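PDB 3WZ1: beta-agarase AgaA from Microbulbifer thermotolerans, which hydrolyses the beta-1,4-galactosidic linkages of agarose in endo fashion, releasing neoagarotetraose as its main final product. Local coordinates for residues P64-V69 against A75-R80; A36-R41 against W46-I51. All blocks are in the same frame, centred on the assembly; numbering follows the deposited sequence.

Contact 1. Residues P64-V69 against A75-R80; sequences PHYSYV and AITSGR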
# COMPACT_ATOMS: atom_id res chain seq x y z
N PRO A 64 11.49 -6.87 -11.56
CA PRO A 64 12.17 -7.21 -10.31
C PRO A 64 13.34 -6.27 -9.96
O PRO A 64 13.65 -6.08 -8.80
CB PRO A 64 12.60 -8.68 -10.51
CG PRO A 64 12.63 -8.85 -11.98
CD PRO A 64 11.56 -7.98 -12.53
N HIS A 65 14.00 -5.71 -10.97
CA HIS A 65 15.18 -4.87 -10.71
C HIS A 65 14.84 -3.43 -10.34
O HIS A 65 15.73 -2.61 -10.22
CB HIS A 65 16.14 -4.90 -11.89
CG HIS A 65 16.57 -6.28 -12.25
ND1 HIS A 65 17.13 -6.60 -13.47
CD2 HIS A 65 16.51 -7.43 -11.56
CE1 HIS A 65 17.38 -7.89 -13.52
NE2 HIS A 65 17.01 -8.43 -12.37
N TYR A 66 13.54 -3.16 -10.17
CA TYR A 66 13.04 -1.84 -9.74
C TYR A 66 12.58 -1.87 -8.28
O TYR A 66 11.94 -0.92 -7.81
CB TYR A 66 11.97 -1.33 -10.73
CG TYR A 66 12.60 -0.96 -12.04
CD1 TYR A 66 13.08 -1.96 -12.90
CD2 TYR A 66 12.81 0.36 -12.41
CE1 TYR A 66 13.71 -1.63 -14.09
CE2 TYR A 66 13.45 0.69 -13.59
CZ TYR A 66 13.89 -0.32 -14.43
OH TYR A 66 14.54 0.02 -15.62
N SER A 67 12.92 -2.93 -7.56
CA SER A 67 12.89 -2.95 -6.09
C SER A 67 14.25 -3.35 -5.55
O SER A 67 14.97 -4.13 -6.16
CB SER A 67 11.81 -3.94 -5.61
OG SER A 67 12.04 -5.25 -6.09
N TYR A 68 14.61 -2.79 -4.40
CA TYR A 68 15.85 -3.16 -3.72
C TYR A 68 15.75 -2.68 -2.27
O TYR A 68 14.90 -1.85 -1.94
CB TYR A 68 17.11 -2.58 -4.41
CG TYR A 68 17.17 -1.09 -4.50
CD1 TYR A 68 16.57 -0.40 -5.56
CD2 TYR A 68 17.82 -0.35 -3.52
CE1 TYR A 68 16.64 0.99 -5.64
CE2 TYR A 68 17.89 1.03 -3.61
CZ TYR A 68 17.30 1.69 -4.66
OH TYR A 68 17.36 3.07 -4.73
N VAL A 69 16.61 -3.23 -1.43
CA VAL A 69 16.66 -2.86 -0.03
C VAL A 69 18.07 -2.36 0.26
O VAL A 69 19.06 -3.07 0.02
CB VAL A 69 16.27 -4.01 0.92
CG1 VAL A 69 16.20 -3.51 2.35
CG2 VAL A 69 14.92 -4.61 0.52
N ALA A 75 13.28 0.32 -1.32
CA ALA A 75 13.11 1.27 -2.41
C ALA A 75 12.34 0.62 -3.53
O ALA A 75 12.67 -0.49 -3.96
CB ALA A 75 14.47 1.75 -2.94
N ILE A 76 11.29 1.31 -3.96
CA ILE A 76 10.51 0.99 -5.13
C ILE A 76 10.77 2.11 -6.12
O ILE A 76 10.35 3.26 -5.90
CB ILE A 76 9.02 0.92 -4.79
CG1 ILE A 76 8.70 -0.11 -3.71
CG2 ILE A 76 8.17 0.72 -6.05
CD1 ILE A 76 9.03 -1.55 -4.08
N THR A 77 11.41 1.79 -7.24
CA THR A 77 11.76 2.82 -8.21
C THR A 77 10.99 2.62 -9.53
O THR A 77 10.09 1.78 -9.64
CB THR A 77 13.28 2.96 -8.34
OG1 THR A 77 13.62 4.19 -9.01
CG2 THR A 77 13.89 1.77 -9.05
N SER A 78 11.31 3.47 -10.50
CA SER A 78 10.57 3.59 -11.74
C SER A 78 11.54 3.95 -12.86
O SER A 78 12.60 4.56 -12.63
CB SER A 78 9.48 4.65 -11.63
OG SER A 78 10.00 5.92 -11.29
N GLY A 79 11.17 3.58 -14.07
CA GLY A 79 11.94 3.97 -15.26
C GLY A 79 11.15 3.73 -16.51
O GLY A 79 10.18 2.97 -16.50
N ARG A 80 11.54 4.39 -17.59
CA ARG A 80 10.91 4.17 -18.88
C ARG A 80 11.35 2.82 -19.43
O ARG A 80 12.55 2.49 -19.39
CB ARG A 80 11.30 5.27 -19.86
CG ARG A 80 10.73 5.07 -21.27
CD ARG A 80 9.22 5.17 -21.31
NE ARG A 80 8.78 6.52 -21.02
CZ ARG A 80 7.65 6.85 -20.40
NH1 ARG A 80 6.78 5.92 -19.98
NH2 ARG A 80 7.38 8.14 -20.20
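Tyr68 and Ala75 form an antiparallel hydrogen-bonded pair. Ala75 N gives a nearly straight bond to Tyr68 O (2.8 Å, N-H...O angle 173°). Tyr68 N returns one to Ala75 O at 3.0 Å. Ser67 and Ile76 follow as a non-hydrogen-bonded pair, with CA atoms 4.7 Å apart. Past it, Thr77 N reaches Tyr66 O at 2.8 Å, so the ladder runs on beyond the last bridge.

The Tyr68 ring folds back over its partner strand. Its CG stands between the backbone N and the carbonyl carbon (chi1 60°), and one ring face lies on the methyl of Ala75. This is a CH-pi contact, with Ala75 CB 3.5 Å from the ring centroid. The methyl sits off centre, nearest Tyr68 CZ. Tyr66 sets its ring edge against the backbone of Ser78, with Ser78 N in the ring plane. Its CD2 meets Thr77 CG2 at 3.8 Å, and its CE2 lies 3.7 Å from Gly79 N. Thr77 OG1 is bonded to Thr263 OG1. On the face away from Tyr68 and Ala75, Ser67 CB touches Ile76 CD1, and Ile76 also packs on Ile236 and Met238.

The two strands make a beta hairpin within the beta-jelly roll of the GH16 catalytic domain.

Contact 2. Residues A36-R41 against W46-I51; sequences AGKSTR and WKEGFI
Lys38 CG, set anti to the carbonyl carbon (chi1 -60°), already lies 3.4 Å from Glu48 OE1. Bends at chi2 (-63°) and chi4 then curl the chain round that oxygen and bring NZ to it. In Glu48 the bend at chi2 helps carry the carboxylate to the lysine, and the two side chains approach from opposite directions. Lys38 NZ and Glu48 OE1 form a salt bridge of 2.9 Å. The ammonium meets the anti side of OE1, 23° out of the carboxylate plane.

A water donates to the same oxygen at 2.7 Å and accepts from Gly37 N at 2.9 Å. It therefore ties the backbone before Lys38 to the carboxylate. Glu48 OE2 is bonded to Tyr43 OH, so both carboxylate oxygens are held. Lys38 NZ also donates to Ala35 O and Ser67 O. A methionine in place of Lys38 would probably leave Glu48 without its opposite charge and these carbonyls without their shared donor.

The bridge spans helix 40-45, joining the loop before it to strand 46-48 after it. Ser39 N-caps that helix, its OG bonded to Phe42 N. Strand 46-48 pairs antiparallel with strand 87-94, where Trp46 packs on Ile92 and Ser94.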
# COMPACT_ATOMS: atom_id res chain seq x y z
N ALA A 36 19.13 -6.83 -8.44
CA ALA A 36 19.24 -8.15 -9.07
C ALA A 36 19.71 -9.16 -8.03
O ALA A 36 20.85 -9.05 -7.54
CB ALA A 36 20.23 -8.09 -10.24
N GLY A 37 18.85 -10.11 -7.68
CA GLY A 37 19.24 -11.21 -6.77
C GLY A 37 18.80 -11.03 -5.33
O GLY A 37 18.72 -12.01 -4.60
N LYS A 38 18.52 -9.79 -4.93
CA LYS A 38 18.04 -9.52 -3.58
C LYS A 38 18.96 -10.13 -2.51
O LYS A 38 20.18 -9.96 -2.59
CB LYS A 38 16.57 -9.95 -3.44
CG LYS A 38 15.61 -9.24 -4.39
CD LYS A 38 15.57 -7.74 -4.12
CE LYS A 38 14.39 -7.07 -4.82
NZ LYS A 38 14.56 -7.06 -6.31
N SER A 39 18.40 -10.80 -1.51
CA SER A 39 19.19 -11.38 -0.42
C SER A 39 18.42 -12.50 0.25
O SER A 39 17.20 -12.64 0.09
CB SER A 39 19.56 -10.32 0.60
OG SER A 39 18.47 -10.05 1.46
N THR A 40 19.13 -13.32 1.02
CA THR A 40 18.48 -14.40 1.74
C THR A 40 17.39 -13.84 2.67
O THR A 40 16.28 -14.36 2.71
CB THR A 40 19.51 -15.22 2.54
OG1 THR A 40 20.53 -15.67 1.64
CG2 THR A 40 18.85 -16.40 3.18
N ARG A 41 17.71 -12.77 3.38
CA ARG A 41 16.74 -12.18 4.32
C ARG A 41 15.51 -11.66 3.57
O ARG A 41 14.38 -11.82 4.04
CB ARG A 41 17.38 -11.05 5.12
CG ARG A 41 16.41 -10.35 6.07
CD ARG A 41 16.68 -10.68 7.52
NE ARG A 41 17.96 -10.08 7.91
CZ ARG A 41 18.11 -8.94 8.59
NH1 ARG A 41 17.06 -8.24 9.02
NH2 ARG A 41 19.35 -8.52 8.87
N TRP A 46 9.48 -12.16 1.41
CA TRP A 46 8.99 -11.47 0.21
C TRP A 46 9.29 -12.20 -1.07
O TRP A 46 10.27 -12.95 -1.16
CB TRP A 46 9.59 -10.06 0.08
CG TRP A 46 9.41 -9.24 1.34
CD1 TRP A 46 10.36 -8.94 2.27
CD2 TRP A 46 8.18 -8.67 1.82
NE1 TRP A 46 9.80 -8.21 3.30
CE2 TRP A 46 8.47 -8.03 3.04
CE3 TRP A 46 6.87 -8.61 1.32
CZ2 TRP A 46 7.49 -7.37 3.78
CZ3 TRP A 46 5.91 -7.95 2.06
CH2 TRP A 46 6.22 -7.34 3.27
N LYS A 47 8.46 -11.96 -2.06
CA LYS A 47 8.78 -12.29 -3.44
C LYS A 47 8.77 -11.01 -4.27
O LYS A 47 8.07 -10.04 -3.92
CB LYS A 47 7.78 -13.31 -4.01
CG LYS A 47 6.36 -12.77 -4.20
CD LYS A 47 5.35 -13.73 -4.82
CE LYS A 47 5.59 -14.00 -6.31
NZ LYS A 47 5.38 -12.91 -7.33
N GLU A 48 9.52 -10.99 -5.37
CA GLU A 48 9.40 -9.89 -6.32
C GLU A 48 8.09 -10.03 -7.09
O GLU A 48 7.65 -11.16 -7.36
CB GLU A 48 10.58 -9.87 -7.29
CG GLU A 48 11.88 -9.49 -6.59
CD GLU A 48 13.08 -10.28 -7.08
OE1 GLU A 48 14.10 -9.65 -7.42
OE2 GLU A 48 12.98 -11.54 -7.09
N GLY A 49 7.49 -8.92 -7.45
CA GLY A 49 6.27 -8.90 -8.27
C GLY A 49 4.99 -8.87 -7.46
O GLY A 49 4.91 -8.16 -6.46
N PHE A 50 4.03 -9.66 -7.92
CA PHE A 50 2.61 -9.55 -7.55
C PHE A 50 2.17 -10.90 -7.02
O PHE A 50 2.98 -11.84 -6.86
CB PHE A 50 1.86 -9.12 -8.85
CG PHE A 50 0.37 -8.89 -8.71
CD1 PHE A 50 -0.16 -7.99 -7.79
CD2 PHE A 50 -0.53 -9.54 -9.56
CE1 PHE A 50 -1.52 -7.78 -7.70
CE2 PHE A 50 -1.90 -9.31 -9.47
CZ PHE A 50 -2.40 -8.42 -8.53
N ILE A 51 0.88 -11.03 -6.71
CA ILE A 51 0.34 -12.32 -6.24
C ILE A 51 0.29 -13.38 -7.33
O ILE A 51 0.16 -14.57 -7.03
CB ILE A 51 -1.06 -12.19 -5.59
CG1 ILE A 51 -2.06 -11.53 -6.54
CG2 ILE A 51 -0.97 -11.41 -4.29
CD1 ILE A 51 -3.49 -11.72 -6.13
O HOH W 1 16.21 -10.77 -8.65

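Overall arrangement
Contact 2 closes before contact 1 opens along the chain, and their centres lie about 11 Å apart. Lys38 of contact 2 reaches into the hairpin of contact 1 and joins them directly. His65 also packs against Ala36, and Pro64 against Glu48. Strand 87-94 is common ground, since strands 46-48 and 73-80 both pair with it antiparallel. The hairpin of contact 1 and the segments of contact 2 thus touch each other and share strand 87-94 as a neighbour, within the GH16 catalytic domain. Both contacts lie away from the predicted catalytic residues. The charged pair of contact 2 fits the many salt bridges and hydrogen bonds thought to contribute to this enzyme's thermostability.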